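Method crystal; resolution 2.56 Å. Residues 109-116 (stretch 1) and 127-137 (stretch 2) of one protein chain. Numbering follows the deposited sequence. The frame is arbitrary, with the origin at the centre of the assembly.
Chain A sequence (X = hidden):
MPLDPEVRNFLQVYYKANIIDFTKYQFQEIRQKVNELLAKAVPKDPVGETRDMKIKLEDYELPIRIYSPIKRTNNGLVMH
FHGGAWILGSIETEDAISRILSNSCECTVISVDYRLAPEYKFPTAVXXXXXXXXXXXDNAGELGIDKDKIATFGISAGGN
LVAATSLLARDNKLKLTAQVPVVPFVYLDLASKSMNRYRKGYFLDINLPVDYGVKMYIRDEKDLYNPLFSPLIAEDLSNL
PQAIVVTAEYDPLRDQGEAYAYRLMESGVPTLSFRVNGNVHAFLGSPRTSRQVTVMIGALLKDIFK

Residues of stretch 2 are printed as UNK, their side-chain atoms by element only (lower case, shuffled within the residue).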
# COMPACT_ATOMS: atom_id res chain seq x y z
N VAL A 109 7.86 37.19 -4.32
CA VAL A 109 7.26 36.29 -3.33
C VAL A 109 6.92 37.11 -2.08
O VAL A 109 7.73 37.93 -1.64
CB VAL A 109 8.22 35.17 -2.97
CG1 VAL A 109 7.70 34.35 -1.80
CG2 VAL A 109 8.48 34.28 -4.19
N ILE A 110 5.73 36.90 -1.54
CA ILE A 110 5.31 37.59 -0.32
C ILE A 110 4.95 36.57 0.75
O ILE A 110 4.00 35.78 0.60
CB ILE A 110 4.09 38.50 -0.57
CG1 ILE A 110 4.46 39.58 -1.58
CG2 ILE A 110 3.58 39.10 0.74
CD1 ILE A 110 3.30 40.50 -1.95
N SER A 111 5.72 36.59 1.84
CA SER A 111 5.52 35.67 2.95
C SER A 111 4.66 36.37 4.00
O SER A 111 4.87 37.56 4.28
CB SER A 111 6.87 35.31 3.52
OG SER A 111 6.77 34.31 4.51
N VAL A 112 3.68 35.66 4.57
CA VAL A 112 2.74 36.25 5.51
C VAL A 112 2.92 35.71 6.95
O VAL A 112 3.02 34.49 7.16
CB VAL A 112 1.30 36.00 5.07
CG1 VAL A 112 0.31 36.80 5.93
CG2 VAL A 112 1.12 36.35 3.59
N ASP A 113 2.97 36.62 7.92
CA ASP A 113 2.92 36.25 9.36
C ASP A 113 1.50 36.26 9.91
O ASP A 113 1.16 37.13 10.69
CB ASP A 113 3.79 37.20 10.21
CG ASP A 113 5.09 36.61 10.60
OD1 ASP A 113 5.27 35.37 10.50
OD2 ASP A 113 5.92 37.41 11.03
N TYR A 114 0.70 35.28 9.51
CA TYR A 114 -0.69 35.18 9.97
C TYR A 114 -0.71 34.89 11.45
O TYR A 114 0.22 34.31 12.01
CB TYR A 114 -1.47 34.09 9.18
CG TYR A 114 -0.82 32.72 9.21
CD1 TYR A 114 -1.09 31.84 10.26
CD2 TYR A 114 0.07 32.32 8.22
CE1 TYR A 114 -0.48 30.61 10.32
CE2 TYR A 114 0.67 31.06 8.26
CZ TYR A 114 0.40 30.21 9.31
OH TYR A 114 0.97 28.98 9.37
N ARG A 115 -1.80 35.27 12.10
CA ARG A 115 -1.95 35.05 13.54
C ARG A 115 -2.14 33.58 13.88
O ARG A 115 -2.84 32.86 13.16
CB ARG A 115 -3.10 35.87 14.10
CG ARG A 115 -2.78 37.33 14.26
CD ARG A 115 -4.01 38.12 14.66
NE ARG A 115 -4.88 38.36 13.55
CZ ARG A 115 -6.00 39.08 13.58
NH1 ARG A 115 -6.39 39.65 14.69
NH2 ARG A 115 -6.73 39.23 12.48
N LEU A 116 -1.55 33.19 15.00
CA LEU A 116 -1.44 31.80 15.42
C LEU A 116 -2.30 31.44 16.63
O LEU A 116 -2.63 32.32 17.46
CB LEU A 116 0.03 31.48 15.77
CG LEU A 116 1.06 31.79 14.68
CD1 LEU A 116 2.45 31.44 15.18
CD2 LEU A 116 0.76 31.02 13.40
N UNK A 127 -8.45 33.71 7.39
CA UNK A 127 -8.81 35.07 6.95
C UNK A 127 -7.62 36.03 6.88
O UNK A 127 -7.62 36.92 6.01
c UNK A 127 -11.25 34.99 7.47
c UNK A 127 -11.83 35.18 6.21
c UNK A 127 -11.92 34.18 8.39
o UNK A 127 -14.86 33.22 6.44
c UNK A 127 -9.93 35.63 7.80
c UNK A 127 -13.68 33.78 6.80
c UNK A 127 -13.03 34.58 5.88
c UNK A 127 -13.14 33.58 8.06
N UNK A 128 -6.63 35.86 7.75
CA UNK A 128 -5.41 36.67 7.66
C UNK A 128 -4.70 36.43 6.34
O UNK A 128 -4.23 37.37 5.70
c UNK A 128 -4.41 36.38 8.81
o UNK A 128 -4.07 36.86 11.10
o UNK A 128 -5.80 37.80 10.17
c UNK A 128 -4.78 37.08 10.11
N UNK A 129 -4.62 35.15 5.94
CA UNK A 129 -3.94 34.79 4.71
C UNK A 129 -4.74 35.28 3.52
O UNK A 129 -4.16 35.75 2.54
s UNK A 129 -2.45 32.63 5.78
c UNK A 129 -3.71 33.30 4.63
N UNK A 130 -6.07 35.20 3.60
CA UNK A 130 -6.91 35.59 2.47
C UNK A 130 -6.87 37.09 2.28
O UNK A 130 -6.74 37.55 1.14
c UNK A 130 -11.19 36.92 0.88
c UNK A 130 -10.29 36.50 1.86
c UNK A 130 -10.13 35.43 -0.69
c UNK A 130 -11.11 36.39 -0.40
c UNK A 130 -8.35 35.09 2.64
c UNK A 130 -9.30 35.56 1.57
c UNK A 130 -9.23 35.04 0.29
N UNK A 131 -6.97 37.85 3.37
CA UNK A 131 -6.81 39.33 3.32
C UNK A 131 -5.47 39.78 2.77
O UNK A 131 -5.40 40.81 2.10
n UNK A 131 -8.75 39.90 6.43
c UNK A 131 -7.06 40.00 4.69
o UNK A 131 -9.44 39.78 4.29
c UNK A 131 -8.53 39.90 5.12
N UNK A 132 -4.41 39.03 3.05
CA UNK A 132 -3.09 39.32 2.45
C UNK A 132 -3.11 39.12 0.91
O UNK A 132 -2.46 39.87 0.19
c UNK A 132 -2.03 38.48 3.11
N UNK A 133 -3.85 38.14 0.41
CA UNK A 133 -4.00 37.94 -1.06
C UNK A 133 -4.78 39.09 -1.68
O UNK A 133 -4.40 39.61 -2.73
c UNK A 133 -5.03 36.48 -2.91
c UNK A 133 -4.74 34.14 -1.01
c UNK A 133 -3.93 35.41 -0.93
c UNK A 133 -4.73 36.62 -1.40
N UNK A 134 -5.88 39.47 -1.03
CA UNK A 134 -6.67 40.61 -1.48
C UNK A 134 -5.84 41.90 -1.48
O UNK A 134 -5.90 42.67 -2.42
c UNK A 134 -8.84 39.60 -0.73
c UNK A 134 -7.92 40.80 -0.59
c UNK A 134 -8.66 42.09 -0.88
N UNK A 135 -5.03 42.10 -0.43
CA UNK A 135 -4.11 43.27 -0.38
C UNK A 135 -3.13 43.28 -1.54
O UNK A 135 -2.94 44.29 -2.16
c UNK A 135 -2.59 45.60 1.55
c UNK A 135 -0.99 44.34 0.65
c UNK A 135 1.65 45.01 0.04
c UNK A 135 -2.36 44.37 1.07
n UNK A 135 -1.46 46.36 1.46
c UNK A 135 -0.17 43.39 0.06
c UNK A 135 -0.45 45.61 0.92
c UNK A 135 0.87 45.96 0.64
c UNK A 135 1.14 43.74 -0.27
c UNK A 135 -3.35 43.29 0.96
N UNK A 136 -2.52 42.14 -1.83
CA UNK A 136 -1.57 42.02 -2.95
C UNK A 136 -2.22 42.34 -4.29
O UNK A 136 -1.61 43.00 -5.16
c UNK A 136 -0.99 40.62 -2.99
N UNK A 137 -3.45 41.85 -4.48
CA UNK A 137 -4.18 42.12 -5.72
C UNK A 137 -4.53 43.60 -5.84
O UNK A 137 -4.37 44.18 -6.90
c UNK A 137 -6.14 41.35 -7.13
n UNK A 137 -10.25 40.35 -6.61
c UNK A 137 -9.69 41.43 -6.06
c UNK A 137 -7.53 40.79 -7.03
n UNK A 137 -10.41 42.27 -5.32
n UNK A 137 -8.39 41.66 -6.24
c UNK A 137 -5.46 41.28 -5.80

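Position 127 opens the helical stretch with one carbon leading into a six-carbon ring that bears an oxygen. The ring leads away from stretch 1 and touches none of it. This is a tyrosine, Y127, and it is exposed.

Position 128 has two carbons, the second carrying two oxygens, and both oxygens face R115. Four side-chain atoms ending in a flat carboxylate make it an aspartate, D128. Its OD2 accepts from R115 N at 2.9 Å and from R115 NE at 3.0 Å, while OD1 takes R115 NH2 at 2.9 Å in a salt bridge. Its CB also packs on Y114 CB at 3.7 Å.

Position 129 holds one carbon and one sulfur, the sulfur lying beside the Y114 ring. That is a cysteine, C129. SG comes within 3.5 Å of Y114 CD2 and sits 4.3 Å from the ring centroid, approaching obliquely.

Position 130 carries one carbon and a plain ring of six, with no oxygen attached, and stretch 1 is out of its reach. It is a phenylalanine, F130, buried against other parts of the structure.

Position 131 has two carbons, the second bearing one oxygen and one nitrogen: an amide, hence asparagine, N131. It too makes no contact with the strand side.

Position 132 shows a single carbon, directed toward stretch 1. An alanine, A132, places CB 3.8 Å from V112 CG2.

Position 133 has four carbons, forked at the first, with one arm two carbons long. This is an isoleucine, I133, whose CA-to-CB bond points away from the strand.

Position 134 has three carbons, two of them borne by the first, which gives valine, V134. It lies out of reach of stretch 1 and touches a crystal neighbour.

Position 135 has one carbon, then fused five- and six-membered rings of eight carbons and one nitrogen. Only tryptophan fits, so this is W135. The edge of its ring system meets I110, with CZ3 4.2 Å from I110 CD1.

Position 136 is again a single carbon turned toward the strand. This alanine, A136, brings CB to 4.4 Å from I110 CD1.

Position 137 runs through three carbons and a nitrogen to a carbon carrying two more nitrogens. The guanidinium identifies arginine, R137, which plays no part here.

The contact has two regimes. The strand and helix run nearly antiparallel, at 150°, with axes 9.7 Å apart at closest approach. Along the strand, I110 and V112 alternate inward while V109 and S111 stay out of reach; they meet A132, W135 and A136, and the two alanines present just a methyl each. The register then tightens, from 8.6 Å between the CA atoms of I110 and A136 to 5.5 Å between those of Y114 and D128. There the carboxylate receives the guanidinium edge-on and also ties down the R115 backbone, so one aspartate fixes both the side chain and the loop that carries it.

Stretch 2 127-137: YDCFNAIVWAR
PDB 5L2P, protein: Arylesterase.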